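Local coordinates for calcium-binding EF hand family protein (Arabidopsis thaliana, PDB 6YIG) that binds calcium through an EH domain and probably serves as an endocytic adaptor in the plant TPLATE complex, whose EH domains confer lipid and protein binding, at residues F67-S79 / A91-I105. Numbering follows the deposited sequence. Where two conformers were deposited one is given.
Sequences FYNSLRLVTVAQS and ALNTPAAAKIPPPKI
A91 and L92, near the end of helix 85-93, open the contact by packing on L73 and N69 of helix 64-78, the last helix of the second helix-loop-helix in this paired EF-hand EH domain. L92 CD2 lies 3.6 Å from N69 CB, and a water links N69 ND2 to L92 O. The chain then turns back along helix 64-78. A97 O takes a weak bond from R72 NE, whose extended side chain also passes A97 CB; a second water, in the guanidinium plane, joins NE to A97 O and I100 O. I100 lays CG2 against R72 O at 3.5 Å, while CD1 extends to V76. P101 O accepts the T75 hydroxyl, with T75 OG1 2.8 Å away and above the carbonyl plane; chi1 of -62° sets OG1 anti to the carbonyl carbon and aims it at the proline run. P103 wedges between L71 and V74, its CB 3.5 Å from V74 CG1, and its carbonyl accepts from Y16 OH of helix 12-20. Beyond it, the Q78 amide pairs with both backbone polar groups of K104. Without this amide, as with an alanine here, K104 N and O would probably lose these mates and the hold on the backbone at K104 would ease. Q78 NE2 lies 2.7 Å from K104 O in a nearly straight bond (169°), and Q78 OE1 receives K104 N on an in-plane lone pair at 3.0 Å.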
loop_
_atom_site.group_PDB
_atom_site.type_symbol
_atom_site.label_atom_id
_atom_site.label_comp_id
_atom_site.label_asym_id
_atom_site.label_seq_id
_atom_site.Cartn_x
_atom_site.Cartn_y
_atom_site.Cartn_z
ATOM N N PHE A 67 -1.186 -5.660 0.394
ATOM C CA PHE A 67 -1.660 -4.349 0.799
ATOM C C PHE A 67 -0.620 -3.634 1.641
ATOM O O PHE A 67 -0.396 -2.430 1.461
ATOM C CB PHE A 67 -2.982 -4.447 1.556
ATOM C CG PHE A 67 -3.568 -3.111 1.909
ATOM C CD1 PHE A 67 -4.063 -2.280 0.929
ATOM C CD2 PHE A 67 -3.594 -2.674 3.212
ATOM C CE1 PHE A 67 -4.592 -1.026 1.265
ATOM C CE2 PHE A 67 -4.117 -1.431 3.548
ATOM C CZ PHE A 67 -4.628 -0.624 2.575
ATOM N N TYR A 68 0.036 -4.350 2.553
ATOM C CA TYR A 68 1.102 -3.705 3.307
ATOM C C TYR A 68 2.195 -3.223 2.363
ATOM O O TYR A 68 2.759 -2.138 2.554
ATOM C CB TYR A 68 1.686 -4.633 4.360
ATOM C CG TYR A 68 0.852 -4.965 5.583
ATOM C CD1 TYR A 68 -0.506 -4.692 5.665
ATOM C CD2 TYR A 68 1.447 -5.618 6.638
ATOM C CE1 TYR A 68 -1.236 -5.069 6.772
ATOM C CE2 TYR A 68 0.736 -5.989 7.748
ATOM C CZ TYR A 68 -0.613 -5.693 7.813
ATOM O OH TYR A 68 -1.297 -6.083 8.960
ATOM N N ASN A 69 2.510 -4.009 1.332
ATOM C CA ASN A 69 3.491 -3.552 0.358
ATOM C C ASN A 69 2.995 -2.327 -0.405
ATOM O O ASN A 69 3.772 -1.404 -0.681
ATOM C CB ASN A 69 3.860 -4.661 -0.619
ATOM C CG ASN A 69 4.793 -5.694 -0.010
ATOM O OD1 ASN A 69 5.537 -5.409 0.922
ATOM N ND2 ASN A 69 4.760 -6.891 -0.541
ATOM N N SER A 70 1.701 -2.272 -0.733
ATOM C CA SER A 70 1.204 -1.058 -1.388
ATOM C C SER A 70 1.306 0.142 -0.456
ATOM O O SER A 70 1.545 1.259 -0.914
ATOM C CB SER A 70 -0.234 -1.235 -1.879
ATOM O OG SER A 70 -1.208 -1.116 -0.845
ATOM N N LEU A 71 1.117 -0.066 0.844
ATOM C CA LEU A 71 1.288 1.014 1.820
ATOM C C LEU A 71 2.738 1.487 1.862
ATOM O O LEU A 71 3.012 2.697 1.946
ATOM C CB LEU A 71 0.843 0.530 3.205
ATOM C CG LEU A 71 -0.673 0.355 3.396
ATOM C CD1 LEU A 71 -0.917 -0.371 4.737
ATOM C CD2 LEU A 71 -1.443 1.652 3.300
ATOM N N ARG A 72 3.690 0.543 1.808
ATOM C CA ARG A 72 5.101 0.905 1.803
ATOM C C ARG A 72 5.451 1.712 0.566
ATOM O O ARG A 72 6.187 2.696 0.648
ATOM C CB ARG A 72 5.980 -0.346 1.882
ATOM C CG ARG A 72 5.867 -1.088 3.183
ATOM C CD ARG A 72 6.727 -2.357 3.225
ATOM N NE ARG A 72 6.584 -2.980 4.543
ATOM C CZ ARG A 72 5.801 -4.025 4.809
ATOM N NH1 ARG A 72 5.130 -4.648 3.859
ATOM N NH2 ARG A 72 5.700 -4.455 6.049
ATOM N N LEU A 73 4.957 1.295 -0.593
ATOM C CA LEU A 73 5.222 2.056 -1.807
ATOM C C LEU A 73 4.596 3.436 -1.724
ATOM O O LEU A 73 5.174 4.407 -2.238
ATOM C CB LEU A 73 4.711 1.284 -3.005
ATOM C CG LEU A 73 5.487 0.018 -3.330
ATOM C CD1 LEU A 73 4.770 -0.791 -4.406
ATOM C CD2 LEU A 73 6.921 0.324 -3.738
ATOM N N VAL A 74 3.405 3.547 -1.124
ATOM C CA VAL A 74 2.793 4.858 -0.914
ATOM C C VAL A 74 3.680 5.743 -0.043
ATOM O O VAL A 74 3.882 6.924 -0.344
ATOM C CB VAL A 74 1.370 4.728 -0.346
ATOM C CG1 VAL A 74 0.873 6.060 0.192
ATOM C CG2 VAL A 74 0.439 4.171 -1.403
ATOM N N THR A 75 4.238 5.208 1.036
ATOM C CA THR A 75 5.162 6.009 1.832
ATOM C C THR A 75 6.339 6.503 1.006
ATOM O O THR A 75 6.729 7.676 1.095
ATOM C CB THR A 75 5.659 5.194 3.025
ATOM O OG1 THR A 75 4.519 4.886 3.818
ATOM C CG2 THR A 75 6.694 5.973 3.848
ATOM N N VAL A 76 6.960 5.618 0.223
ATOM C CA VAL A 76 8.084 6.055 -0.603
ATOM C C VAL A 76 7.646 7.171 -1.545
ATOM O O VAL A 76 8.340 8.184 -1.694
ATOM C CB VAL A 76 8.681 4.853 -1.359
ATOM C CG1 VAL A 76 9.749 5.316 -2.325
ATOM C CG2 VAL A 76 9.229 3.838 -0.360
ATOM N N ALA A 77 6.475 7.022 -2.174
ATOM C CA ALA A 77 5.990 8.076 -3.069
ATOM C C ALA A 77 5.686 9.366 -2.313
ATOM O O ALA A 77 5.889 10.466 -2.855
ATOM C CB ALA A 77 4.760 7.593 -3.830
ATOM N N GLN A 78 5.181 9.272 -1.082
ATOM C CA GLN A 78 4.940 10.470 -0.278
ATOM C C GLN A 78 6.240 11.161 0.125
ATOM O O GLN A 78 6.233 12.372 0.394
ATOM C CB GLN A 78 4.115 10.114 0.959
ATOM C CG GLN A 78 2.675 9.738 0.645
ATOM C CD GLN A 78 1.843 9.455 1.890
ATOM O OE1 GLN A 78 2.376 9.023 2.909
ATOM N NE2 GLN A 78 0.537 9.672 1.799
ATOM N N SER A 79 7.350 10.424 0.176
ATOM C CA SER A 79 8.654 11.020 0.439
ATOM C C SER A 79 9.226 11.683 -0.804
ATOM O O SER A 79 10.336 12.235 -0.760
ATOM C CB SER A 79 9.613 9.958 0.985
ATOM O OG SER A 79 10.283 9.274 -0.053
ATOM N N ALA A 91 11.375 -2.709 -1.781
ATOM C CA ALA A 91 10.185 -2.736 -0.930
ATOM C C ALA A 91 9.447 -4.072 -1.001
ATOM O O ALA A 91 8.757 -4.462 -0.051
ATOM C CB ALA A 91 9.228 -1.617 -1.334
ATOM N N LEU A 92 9.539 -4.777 -2.116
ATOM C CA LEU A 92 8.728 -5.956 -2.363
ATOM C C LEU A 92 9.463 -7.261 -2.100
ATOM O O LEU A 92 8.814 -8.263 -1.784
ATOM C CB LEU A 92 8.240 -5.971 -3.820
ATOM C CG LEU A 92 7.371 -4.788 -4.226
ATOM C CD1 LEU A 92 6.889 -5.023 -5.652
ATOM C CD2 LEU A 92 6.228 -4.583 -3.301
ATOM N N ASN A 93 10.798 -7.257 -2.146
ATOM C CA ASN A 93 11.550 -8.503 -2.143
ATOM C C ASN A 93 12.776 -8.500 -1.237
ATOM O O ASN A 93 13.579 -9.443 -1.324
ATOM C CB ASN A 93 12.003 -8.854 -3.576
ATOM C CG ASN A 93 10.856 -9.265 -4.472
ATOM O OD1 ASN A 93 10.039 -10.101 -4.100
ATOM N ND2 ASN A 93 10.803 -8.699 -5.668
ATOM N N THR A 94 12.961 -7.506 -0.374
ATOM C CA THR A 94 14.144 -7.439 0.475
ATOM C C THR A 94 13.743 -7.000 1.874
ATOM O O THR A 94 12.652 -6.455 2.081
ATOM C CB THR A 94 15.220 -6.477 -0.068
ATOM O OG1 THR A 94 14.898 -5.138 0.339
ATOM C CG2 THR A 94 15.335 -6.559 -1.597
ATOM N N PRO A 95 14.598 -7.230 2.873
ATOM C CA PRO A 95 14.282 -6.762 4.228
ATOM C C PRO A 95 14.335 -5.254 4.389
ATOM O O PRO A 95 13.979 -4.752 5.462
ATOM C CB PRO A 95 15.339 -7.468 5.103
ATOM C CG PRO A 95 16.412 -7.885 4.162
ATOM C CD PRO A 95 15.786 -8.095 2.818
ATOM N N ALA A 96 14.737 -4.502 3.353
ATOM C CA ALA A 96 14.591 -3.053 3.413
ATOM C C ALA A 96 13.142 -2.656 3.638
ATOM O O ALA A 96 12.859 -1.565 4.150
ATOM C CB ALA A 96 15.115 -2.424 2.128
ATOM N N ALA A 97 12.211 -3.520 3.239
ATOM C CA ALA A 97 10.803 -3.244 3.449
ATOM C C ALA A 97 10.503 -2.951 4.906
ATOM O O ALA A 97 9.629 -2.133 5.211
ATOM C CB ALA A 97 9.964 -4.420 2.954
ATOM N N ALA A 98 11.193 -3.647 5.823
ATOM C CA ALA A 98 10.923 -3.493 7.247
ATOM C C ALA A 98 11.248 -2.093 7.751
ATOM O O ALA A 98 10.753 -1.702 8.808
ATOM C CB ALA A 98 11.713 -4.527 8.041
ATOM N N LYS A 99 12.058 -1.332 7.028
ATOM C CA LYS A 99 12.437 0.010 7.449
ATOM C C LYS A 99 11.479 1.089 6.958
ATOM O O LYS A 99 11.627 2.247 7.349
ATOM C CB LYS A 99 13.849 0.335 6.943
ATOM C CG LYS A 99 14.926 -0.600 7.461
ATOM C CD LYS A 99 16.270 -0.316 6.800
ATOM N N ILE A 100 10.507 0.741 6.126
ATOM C CA ILE A 100 9.624 1.722 5.506
ATOM C C ILE A 100 8.449 1.970 6.438
ATOM O O ILE A 100 7.699 1.016 6.755
ATOM C CB ILE A 100 9.152 1.258 4.125
ATOM C CG1 ILE A 100 10.348 0.992 3.219
ATOM C CG2 ILE A 100 8.195 2.305 3.533
ATOM C CD1 ILE A 100 9.952 0.370 1.873
ATOM N N PRO A 101 8.248 3.200 6.912
ATOM C CA PRO A 101 7.106 3.505 7.782
ATOM C C PRO A 101 5.781 3.340 7.057
ATOM O O PRO A 101 5.713 3.371 5.821
ATOM C CB PRO A 101 7.322 4.977 8.164
ATOM C CG PRO A 101 8.719 5.292 7.824
ATOM C CD PRO A 101 9.114 4.381 6.701
ATOM N N PRO A 102 4.685 3.191 7.796
ATOM C CA PRO A 102 3.375 3.280 7.171
ATOM C C PRO A 102 3.123 4.695 6.677
ATOM O O PRO A 102 3.662 5.668 7.233
ATOM C CB PRO A 102 2.411 2.889 8.305
ATOM C CG PRO A 102 3.135 3.195 9.532
ATOM C CD PRO A 102 4.612 3.038 9.257
ATOM N N PRO A 103 2.311 4.853 5.647
ATOM C CA PRO A 103 2.074 6.172 5.055
ATOM C C PRO A 103 1.090 7.000 5.875
ATOM O O PRO A 103 0.531 6.551 6.885
ATOM C CB PRO A 103 1.509 5.811 3.675
ATOM C CG PRO A 103 0.744 4.520 3.941
ATOM C CD PRO A 103 1.587 3.782 4.925
ATOM N N LYS A 104 0.910 8.248 5.436
ATOM C CA LYS A 104 -0.102 9.146 5.982
ATOM C C LYS A 104 -1.319 9.101 5.068
ATOM O O LYS A 104 -1.216 9.439 3.888
ATOM C CB LYS A 104 0.436 10.575 6.091
ATOM C CG LYS A 104 1.593 10.711 7.063
ATOM C CD LYS A 104 1.126 10.494 8.508
ATOM C CE LYS A 104 2.228 10.776 9.535
ATOM N NZ LYS A 104 3.350 9.790 9.471
ATOM N N ILE A 105 -2.467 8.709 5.607
ATOM C CA ILE A 105 -3.686 8.564 4.823
ATOM C C ILE A 105 -4.783 9.376 5.492
ATOM O O ILE A 105 -5.128 9.112 6.651
ATOM C CB ILE A 105 -4.120 7.094 4.684
ATOM C CG1 ILE A 105 -2.982 6.243 4.148
ATOM C CG2 ILE A 105 -5.339 7.002 3.767
ATOM C CD1 ILE A 105 -2.728 6.390 2.663
HETATM O O HOH W 1 7.038 -8.560 0.260
HETATM O O HOH W 2 7.664 -1.609 6.947
#